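Local coordinates for putative Scyalone Dehydratase (PDB 3EF8) that probably acts as a lyase related to scytalone dehydratase, eliminating water from a small hydroxylated substrate within an NTF2-like fold, at the interface of chains A and B. Residues are numbered along the deposited sequence; one frame, centred on the assembly and turned at random. Chains: chain A/B, Putative Scyalone Dehydratase.

Contact 1: the interface of chains A and B. Residues chain A 92-93, 109, 133-134; chain B 69-73, 96-98.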
ATOM      1  N   VAL A  92      -1.339   7.165  -4.688  1.00  5.57           N
ATOM      2  CA  VAL A  92       0.102   6.934  -4.798  1.00  7.22           C
ATOM      3  C   VAL A  92       0.360   5.587  -5.431  1.00  6.21           C
ATOM      4  O   VAL A  92      -0.393   4.628  -5.233  1.00  5.87           O
ATOM      5  CB  VAL A  92       0.784   7.029  -3.416  1.00  7.65           C
ATOM      6  CG1 VAL A  92       2.264   6.613  -3.474  1.00  6.92           C
ATOM      7  CG2 VAL A  92       0.664   8.439  -2.864  1.00  8.05           C
ATOM      8  N   VAL A  93       1.394   5.536  -6.276  1.00  6.72           N
ATOM      9  CA  VAL A  93       1.809   4.302  -6.934  1.00  7.75           C
ATOM     10  C   VAL A  93       3.288   4.060  -6.781  1.00  6.77           C
ATOM     11  O   VAL A  93       4.096   4.974  -6.846  1.00  7.36           O
ATOM     12  CB  VAL A  93       1.361   4.260  -8.437  1.00  7.29           C
ATOM     13  CG1 VAL A  93       2.036   5.347  -9.250  1.00 10.38           C
ATOM     14  CG2 VAL A  93       1.628   2.905  -9.028  1.00  9.89           C
ATOM     15  N   TYR A 109       7.981   6.050  -8.709  1.00  7.33           N
ATOM     16  CA  TYR A 109       7.259   6.554  -7.529  1.00  5.47           C
ATOM     17  C   TYR A 109       6.354   7.652  -8.027  1.00  8.30           C
ATOM     18  O   TYR A 109       6.839   8.649  -8.550  1.00  8.71           O
ATOM     19  CB  TYR A 109       8.193   7.099  -6.485  1.00  7.48           C
ATOM     20  CG  TYR A 109       9.283   6.169  -6.052  1.00 11.05           C
ATOM     21  CD1 TYR A 109       9.113   5.264  -5.013  1.00  8.21           C
ATOM     22  CD2 TYR A 109      10.506   6.201  -6.718  1.00 11.79           C
ATOM     23  CE1 TYR A 109      10.145   4.419  -4.614  1.00 11.00           C
ATOM     24  CE2 TYR A 109      11.548   5.399  -6.303  1.00 12.74           C
ATOM     25  CZ  TYR A 109      11.357   4.500  -5.264  1.00 12.37           C
ATOM     26  OH  TYR A 109      12.404   3.693  -4.853  1.00 13.98           O
ATOM     27  N   THR A 133       6.802  11.519  -8.992  1.00  9.55           N
ATOM     28  CA  THR A 133       7.495  11.995  -7.816  1.00 10.22           C
ATOM     29  C   THR A 133       8.979  11.852  -7.956  1.00 10.61           C
ATOM     30  O   THR A 133       9.740  12.759  -7.640  1.00 13.33           O
ATOM     31  CB  THR A 133       6.995  11.201  -6.579  1.00  7.14           C
ATOM     32  OG1 THR A 133       5.572  11.259  -6.584  1.00  8.31           O
ATOM     33  CG2 THR A 133       7.563  11.738  -5.259  1.00  8.98           C
HETATM   34  N   MSE A 134       9.380  10.697  -8.473  0.60 10.88           N
HETATM   35  CA  MSE A 134      10.753  10.423  -8.821  0.60 12.52           C
HETATM   36  C   MSE A 134      10.820   9.053  -9.405  0.60  9.79           C
HETATM   37  O   MSE A 134       9.858   8.289  -9.363  0.60  9.03           O
HETATM   38  CB  MSE A 134      11.666  10.546  -7.628  0.60 14.23           C
HETATM   39  CG  MSE A 134      11.216   9.797  -6.458  0.60  7.16           C
HETATM   40 SE   MSE A 134      11.920  10.706  -4.885  0.45 19.68          SE
HETATM   41  CE  MSE A 134      12.192   9.142  -3.931  0.60 16.40           C
TER
ATOM     42  N   GLY B  69      13.242  15.178  -3.071  1.00 11.22           N
ATOM     43  CA  GLY B  69      11.922  14.555  -3.132  1.00 11.78           C
ATOM     44  C   GLY B  69      11.809  13.431  -2.140  1.00  9.52           C
ATOM     45  O   GLY B  69      12.809  12.879  -1.717  1.00 10.63           O
ATOM     46  N   THR B  70      10.558  13.147  -1.780  1.00  8.42           N
ATOM     47  CA  THR B  70      10.211  11.984  -0.955  1.00  8.62           C
ATOM     48  C   THR B  70       8.949  11.344  -1.528  1.00  8.08           C
ATOM     49  O   THR B  70       8.141  11.980  -2.209  1.00  8.11           O
ATOM     50  CB  THR B  70       9.975  12.342   0.539  1.00  7.27           C
ATOM     51  OG1 THR B  70       8.900  13.251   0.673  1.00  9.12           O
ATOM     52  CG2 THR B  70      11.157  13.004   1.205  1.00  8.08           C
ATOM     53  N   SER B  71       8.787  10.056  -1.231  1.00  7.84           N
ATOM     54  CA  SER B  71       7.584   9.346  -1.576  1.00  6.92           C
ATOM     55  C   SER B  71       7.165   8.468  -0.401  1.00  7.77           C
ATOM     56  O   SER B  71       7.933   7.653   0.054  1.00  7.58           O
ATOM     57  CB  SER B  71       7.835   8.485  -2.807  1.00  8.05           C
ATOM     58  OG  SER B  71       6.636   7.968  -3.343  1.00  8.38           O
ATOM     59  N   HIS B  72       5.943   8.698   0.083  1.00  6.58           N
ATOM     60  CA  HIS B  72       5.404   7.957   1.208  1.00  7.21           C
ATOM     61  C   HIS B  72       4.216   7.113   0.763  1.00  6.04           C
ATOM     62  O   HIS B  72       3.282   7.562   0.142  1.00  7.38           O
ATOM     63  CB  HIS B  72       4.953   8.913   2.301  1.00  6.23           C
ATOM     64  CG  HIS B  72       6.065   9.554   3.035  1.00  6.30           C
ATOM     65  ND1 HIS B  72       6.845  10.559   2.488  1.00  8.92           N
ATOM     66  CD2 HIS B  72       6.591   9.294   4.255  1.00  9.98           C
ATOM     67  CE1 HIS B  72       7.800  10.883   3.345  1.00  8.18           C
ATOM     68  NE2 HIS B  72       7.661  10.148   4.438  1.00 10.29           N
ATOM     69  N   HIS B  73       4.321   5.846   1.130  1.00  6.59           N
ATOM     70  CA  HIS B  73       3.361   4.820   0.781  1.00  6.60           C
ATOM     71  C   HIS B  73       2.868   4.226   2.098  1.00  7.55           C
ATOM     72  O   HIS B  73       3.608   3.541   2.797  1.00  6.74           O
ATOM     73  CB  HIS B  73       4.065   3.728  -0.056  1.00  6.68           C
ATOM     74  CG  HIS B  73       4.783   4.282  -1.253  1.00  6.55           C
ATOM     75  ND1 HIS B  73       4.294   4.126  -2.537  1.00  6.26           N
ATOM     76  CD2 HIS B  73       5.890   5.056  -1.350  1.00  8.42           C
ATOM     77  CE1 HIS B  73       5.090   4.800  -3.371  1.00  7.15           C
ATOM     78  NE2 HIS B  73       6.045   5.385  -2.675  1.00  6.54           N
ATOM     79  N   ILE B  96      10.574   6.764   0.871  1.00  6.85           N
ATOM     80  CA  ILE B  96      11.814   6.857   0.070  1.00  7.92           C
ATOM     81  C   ILE B  96      12.212   8.322   0.011  1.00  8.77           C
ATOM     82  O   ILE B  96      11.425   9.174  -0.237  1.00  9.11           O
ATOM     83  CB  ILE B  96      11.620   6.290  -1.320  1.00  8.30           C
ATOM     84  CG1 ILE B  96      11.123   4.821  -1.277  1.00 10.72           C
ATOM     85  CG2 ILE B  96      12.959   6.339  -2.107  1.00 11.69           C
ATOM     86  CD1 ILE B  96       9.568   4.705  -1.246  1.00 11.54           C
ATOM     87  N   HIS B  97      13.491   8.552   0.259  1.00  8.80           N
ATOM     88  CA  HIS B  97      14.051   9.897   0.304  1.00 10.76           C
ATOM     89  C   HIS B  97      15.191  10.097  -0.687  1.00  9.28           C
ATOM     90  O   HIS B  97      16.182   9.357  -0.634  1.00 11.47           O
ATOM     91  CB  HIS B  97      14.606  10.142   1.716  1.00  8.85           C
ATOM     92  CG  HIS B  97      13.620   9.915   2.809  1.00 10.28           C
ATOM     93  ND1 HIS B  97      13.275   8.641   3.207  1.00 10.38           N
ATOM     94  CD2 HIS B  97      12.935  10.767   3.599  1.00 13.14           C
ATOM     95  CE1 HIS B  97      12.375   8.727   4.172  1.00 12.50           C
ATOM     96  NE2 HIS B  97      12.170   9.998   4.444  1.00 13.44           N
ATOM     97  N   ARG B  98      15.014  11.083  -1.560  1.00 12.02           N
ATOM     98  CA  ARG B  98      16.055  11.422  -2.580  1.00 10.75           C
ATOM     99  C   ARG B  98      16.700  12.693  -2.038  1.00 11.00           C
ATOM    100  O   ARG B  98      16.065  13.740  -1.877  1.00 11.28           O
ATOM    101  CB  ARG B  98      15.461  11.663  -3.959  1.00 10.82           C
ATOM    102  CG  ARG B  98      16.580  12.031  -4.945  1.00 13.19           C
ATOM    103  CD  ARG B  98      16.385  11.537  -6.311  1.00 17.83           C
ATOM    104  NE  ARG B  98      16.290  10.097  -6.346  1.00 12.24           N
ATOM    105  CZ  ARG B  98      15.822   9.432  -7.388  1.00 11.99           C
ATOM    106  NH1 ARG B  98      15.406  10.099  -8.446  1.00 13.74           N
ATOM    107  NH2 ARG B  98      15.707   8.129  -7.321  1.00 13.78           N
TER
HETATM  108  O   HOH W   1       4.638   9.250  -4.904  1.00  8.05           O
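Apolar contact carries most of this patch, in which the sheet of chain A (strands 86-99, 106-119 and 127-136) lies against strands 69-81 and 86-99 of chain B. It joins two copies of the protein in the deposited assembly and may reflect the biological oligomer. A:Tyr109 and B:Ile96 cross at about a right angle. The isoleucine has CG1 anti to its carbonyl carbon (chi1 -56°), and its CD1 tip lies 3.4 Å from CE1 of the tyrosine ring. CG1 of B:Ile96 follows 3.5 Å from the same CE1 of A:Tyr109, so the isoleucine meets the rim of the ring. The other branch, CG2, faces the selenomethionine A:Met134 and meets its CE methyl at 3.4 Å, a tight fit. A:Met134 starts from the crowded position between backbone N and carbonyl carbon (chi1 51°) and bends at chi3, so that the terminal methyl reaches B:Ile96. Its selenium, SE, lies 3.8 Å from CB of B:Arg98, the two chains sliding past each other in opposite directions. B:Ile96 thus puts one branch against the tyrosine ring and the other against the selenomethionine methyl.

Farther along, A:Val92 uses one branch. CG1, anti to the backbone N (chi1 173°), touches the ND1-CE1 side of the B:His73 imidazole, 3.3 Å from ND1. The opposite ring nitrogen of that histidine, NE2, lies in the plane of the A:Tyr109 ring at its edge.

Polar groups are linked within chain B and through solvent. B:Ser71 OG, anti to its backbone N, shares a hydrogen bond of 2.7 Å with NE2 of B:His73, which should help fix the rotation of the imidazole. Which partner gives the proton is not visible. The same hydroxyl joins water 1, which also meets the hydroxyl of A:Thr133. With OG1 turned to the water, the threonine's methyl points into chain B. This water bridge is nearly symmetrical: its oxygen lies 2.8 Å from B:Ser71 OG and 2.8 Å from A:Thr133 OG1.

Contact 2: the interface of chains A and B. Residues chain A 75-78, 90; chain B 15, 18-19, 21, 72-74.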
ATOM      1  N   SER A  75      -1.720   2.708  -3.363  1.00  5.66           N
ATOM      2  CA  SER A  75      -2.061   2.994  -1.985  1.00  4.96           C
ATOM      3  C   SER A  75      -2.482   4.454  -1.855  1.00  7.17           C
ATOM      4  O   SER A  75      -2.457   5.231  -2.823  1.00  6.16           O
ATOM      5  CB  SER A  75      -0.858   2.740  -1.064  1.00  6.43           C
ATOM      6  OG  SER A  75       0.206   3.624  -1.313  1.00  7.58           O
ATOM      7  N   ASN A  76      -2.837   4.854  -0.659  1.00  6.16           N
ATOM      8  CA  ASN A  76      -3.094   6.252  -0.362  1.00  5.53           C
ATOM      9  C   ASN A  76      -4.213   6.804  -1.237  1.00  5.71           C
ATOM     10  O   ASN A  76      -4.131   7.980  -1.662  1.00  6.84           O
ATOM     11  CB  ASN A  76      -1.817   7.109  -0.520  1.00  5.94           C
ATOM     12  CG  ASN A  76      -0.713   6.743   0.450  1.00  5.72           C
ATOM     13  OD1 ASN A  76      -0.270   5.614   0.501  1.00  6.25           O
ATOM     14  ND2 ASN A  76      -0.241   7.722   1.193  1.00  6.29           N
ATOM     15  N   ILE A  77      -5.264   6.025  -1.438  1.00  6.69           N
ATOM     16  CA  ILE A  77      -6.358   6.373  -2.346  1.00  4.60           C
ATOM     17  C   ILE A  77      -7.363   7.301  -1.666  1.00  6.97           C
ATOM     18  O   ILE A  77      -7.903   6.955  -0.644  1.00  8.33           O
ATOM     19  CB  ILE A  77      -7.029   5.125  -2.894  1.00  5.37           C
ATOM     20  CG1 ILE A  77      -6.024   4.297  -3.760  1.00  6.21           C
ATOM     21  CG2 ILE A  77      -8.259   5.493  -3.756  1.00  9.83           C
ATOM     22  CD1 ILE A  77      -6.494   2.904  -4.136  1.00  8.43           C
ATOM     23  N   CYS A  78      -7.535   8.489  -2.244  1.00  7.34           N
ATOM     24  CA  CYS A  78      -8.388   9.594  -1.744  1.00  6.50           C
ATOM     25  C   CYS A  78      -9.438   9.864  -2.801  1.00  7.70           C
ATOM     26  O   CYS A  78      -9.116  10.151  -3.941  1.00  8.75           O
ATOM     27  CB  CYS A  78      -7.513  10.804  -1.557  1.00  7.08           C
ATOM     28  SG  CYS A  78      -6.215  10.557  -0.330  1.00  9.56           S
ATOM     29  N   ARG A  90      -7.186  10.821  -6.007  1.00  7.70           N
ATOM     30  CA  ARG A  90      -5.748  11.033  -5.895  1.00  7.37           C
ATOM     31  C   ARG A  90      -5.187   9.813  -5.222  1.00  8.29           C
ATOM     32  O   ARG A  90      -5.752   9.300  -4.247  1.00  9.15           O
ATOM     33  CB  ARG A  90      -5.399  12.251  -5.046  1.00  6.94           C
ATOM     34  CG  ARG A  90      -3.906  12.548  -4.968  1.00  9.34           C
ATOM     35  CD  ARG A  90      -3.607  13.643  -3.956  1.00 10.99           C
ATOM     36  NE  ARG A  90      -3.795  13.157  -2.604  1.00 10.38           N
ATOM     37  CZ  ARG A  90      -4.242  13.886  -1.607  1.00 12.37           C
ATOM     38  NH1 ARG A  90      -4.624  15.141  -1.797  1.00 13.64           N
ATOM     39  NH2 ARG A  90      -4.304  13.348  -0.418  1.00 12.96           N
TER
ATOM     40  N   ARG B  15      -8.148   9.078   4.991  1.00  8.32           N
ATOM     41  CA  ARG B  15      -7.981  10.262   4.156  1.00  7.49           C
ATOM     42  C   ARG B  15      -7.023  11.281   4.778  1.00  9.23           C
ATOM     43  O   ARG B  15      -6.173  11.871   4.082  1.00  8.39           O
ATOM     44  CB  ARG B  15      -9.353  10.904   3.846  1.00  9.27           C
ATOM     45  CG  ARG B  15      -9.314  12.186   3.070  1.00  9.27           C
ATOM     46  CD  ARG B  15      -8.478  12.057   1.794  1.00 11.20           C
ATOM     47  NE  ARG B  15      -8.548  13.258   0.974  1.00 11.41           N
ATOM     48  CZ  ARG B  15      -9.529  13.535   0.116  1.00 13.02           C
ATOM     49  NH1 ARG B  15     -10.543  12.705  -0.089  1.00 15.06           N
ATOM     50  NH2 ARG B  15      -9.466  14.683  -0.540  1.00 18.00           N
ATOM     51  N   PHE B  18      -3.500  10.143   4.515  1.00  7.57           N
ATOM     52  CA  PHE B  18      -3.039  10.262   3.141  1.00  6.56           C
ATOM     53  C   PHE B  18      -2.797  11.692   2.784  1.00  6.44           C
ATOM     54  O   PHE B  18      -1.821  12.035   2.083  1.00  8.20           O
ATOM     55  CB  PHE B  18      -4.017   9.637   2.162  1.00  5.73           C
ATOM     56  CG  PHE B  18      -4.286   8.169   2.406  1.00  6.43           C
ATOM     57  CD1 PHE B  18      -3.337   7.349   3.020  1.00  6.66           C
ATOM     58  CD2 PHE B  18      -5.484   7.603   2.006  1.00  6.03           C
ATOM     59  CE1 PHE B  18      -3.596   5.975   3.251  1.00  7.34           C
ATOM     60  CE2 PHE B  18      -5.743   6.262   2.206  1.00  7.25           C
ATOM     61  CZ  PHE B  18      -4.819   5.449   2.845  1.00  8.06           C
ATOM     62  N   ASP B  19      -3.658  12.583   3.239  1.00  7.96           N
ATOM     63  CA  ASP B  19      -3.418  14.008   3.020  1.00  7.99           C
ATOM     64  C   ASP B  19      -2.119  14.426   3.661  1.00  8.70           C
ATOM     65  O   ASP B  19      -1.329  15.213   3.118  1.00  9.18           O
ATOM     66  CB  ASP B  19      -4.532  14.854   3.650  1.00 10.65           C
ATOM     67  CG  ASP B  19      -5.840  14.803   2.875  1.00 14.65           C
ATOM     68  OD1 ASP B  19      -5.898  14.415   1.678  1.00 12.98           O
ATOM     69  OD2 ASP B  19      -6.878  15.193   3.482  1.00 14.89           O
ATOM     70  N   SER B  21       0.619  12.544   4.161  1.00  7.55           N
ATOM     71  CA  SER B  21       1.735  12.016   3.362  1.00  5.97           C
ATOM     72  C   SER B  21       1.881  12.790   2.062  1.00  8.13           C
ATOM     73  O   SER B  21       3.003  13.039   1.611  1.00  8.36           O
ATOM     74  CB  SER B  21       1.541  10.553   3.087  1.00  6.52           C
ATOM     75  OG  SER B  21       1.858   9.848   4.248  1.00  9.01           O
ATOM     76  N   HIS B  72       5.943   8.698   0.083  1.00  6.58           N
ATOM     77  CA  HIS B  72       5.404   7.957   1.208  1.00  7.21           C
ATOM     78  C   HIS B  72       4.216   7.113   0.763  1.00  6.04           C
ATOM     79  O   HIS B  72       3.282   7.562   0.142  1.00  7.38           O
ATOM     80  CB  HIS B  72       4.953   8.913   2.301  1.00  6.23           C
ATOM     81  CG  HIS B  72       6.065   9.554   3.035  1.00  6.30           C
ATOM     82  ND1 HIS B  72       6.845  10.559   2.488  1.00  8.92           N
ATOM     83  CD2 HIS B  72       6.591   9.294   4.255  1.00  9.98           C
ATOM     84  CE1 HIS B  72       7.800  10.883   3.345  1.00  8.18           C
ATOM     85  NE2 HIS B  72       7.661  10.148   4.438  1.00 10.29           N
ATOM     86  N   HIS B  73       4.321   5.846   1.130  1.00  6.59           N
ATOM     87  CA  HIS B  73       3.361   4.820   0.781  1.00  6.60           C
ATOM     88  C   HIS B  73       2.868   4.226   2.098  1.00  7.55           C
ATOM     89  O   HIS B  73       3.608   3.541   2.797  1.00  6.74           O
ATOM     90  CB  HIS B  73       4.065   3.728  -0.056  1.00  6.68           C
ATOM     91  CG  HIS B  73       4.783   4.282  -1.253  1.00  6.55           C
ATOM     92  ND1 HIS B  73       4.294   4.126  -2.537  1.00  6.26           N
ATOM     93  CD2 HIS B  73       5.890   5.056  -1.350  1.00  8.42           C
ATOM     94  CE1 HIS B  73       5.090   4.800  -3.371  1.00  7.15           C
ATOM     95  NE2 HIS B  73       6.045   5.385  -2.675  1.00  6.54           N
ATOM     96  N   ASN B  74       1.601   4.454   2.420  1.00  6.89           N
ATOM     97  CA  ASN B  74       1.027   4.093   3.706  1.00  6.19           C
ATOM     98  C   ASN B  74       0.014   3.021   3.503  1.00  6.44           C
ATOM     99  O   ASN B  74      -0.896   3.198   2.672  1.00  8.51           O
ATOM    100  CB  ASN B  74       0.337   5.304   4.306  1.00  5.54           C
ATOM    101  CG  ASN B  74       1.283   6.465   4.485  1.00  8.40           C
ATOM    102  OD1 ASN B  74       1.480   7.305   3.588  1.00  8.68           O
ATOM    103  ND2 ASN B  74       1.873   6.539   5.672  1.00  8.86           N
TER
HETATM  104  O   HOH W   2      -3.211   2.725   1.416  1.00  6.88           O
HETATM  105  O   HOH W   3       1.988   2.759  -3.243  1.00  8.59           O
HETATM  106  O   HOH W   4      -0.740  10.387   0.130  1.00  8.84           O
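The phenyl ring of B:Phe18 receives the backbone of A:Asn76 on one face: CA stands over the ring centre, 3.4 Å from the centroid, in a CH-pi contact. The asparagine amide leans over the CD1 rim, its plane turned 32° from the ring. The guanidinium of B:Arg15 has CB of A:Cys78 over one face, toward the rim, and the carboxylate of B:Asp19 at its edge. That of A:Arg90 also meets B:Asp19 edge-on, crossing the carboxylate steeply. This is a helix-to-strand interface between copies in the deposited assembly, possibly the biological one.

A:Asn76 and B:Asn74 form a paired grip. Backbone N of B:Asn74 gives an almost straight bond of 2.9 Å to OD1 of A:Asn76, on a lone pair in the carbonyl plane. In return, ND2 of A:Asn76 donates in its amide plane to a lone pair of B:Asn74 OD1 at 3.0 Å. Each oxygen takes a second donor. A:Ser75 OG reaches A:Asn76 OD1 at 2.7 Å, also on a lone pair, whereas B:Ser21 OG approaches B:Asn74 OD1 from above the carbonyl plane. These bonds set which end of each amide is oxygen. Water 4 carries ND2 of A:Asn76 on to the carbonyl O of B:Phe18, and water 3 joins A:Ser75 OG to B:His73 ND1.

OD1 of B:Asp19 forms salt bridges to both arginines: across the interface, NH2 of A:Arg90 meets it at 2.8 Å on its anti lone pair, and within chain B, NE of B:Arg15 reaches it at 3.0 Å from above the carboxylate plane. Two like-charged arginines so close probably favour the ionised aspartate. SG of A:Cys78 packs against CD of B:Arg15 and CB of B:Phe18, 3.4 Å from each.

B:Arg15, B:Phe18, B:Asp19 and B:Ser21 belong to helix 3-25 of chain B, which receives strand 69-81 of chain A at A:Asn76, whose backbone is left-handed (phi 59°), with A:Arg90 contributed by strand 86-99.

Contact 1 and contact 2 have centres about 11 Å apart and form successive stretches of one interface. They share B:His72 and B:His73 on strand 69-81 of chain B, and strand 86-99 of chain A serves both. Contact 1 is mainly apolar, sheet against sheet, whereas contact 2 adds helix 3-25 of chain B, direct amide bonds and a salt bridge. They bury similar areas, 318 and 337 Å², so they differ in kind; contact 2 probably does more to set the register. The interface is not an exact two-fold, and the assembly holds three copies, which would suit a trimer, although coordinates alone do not establish it.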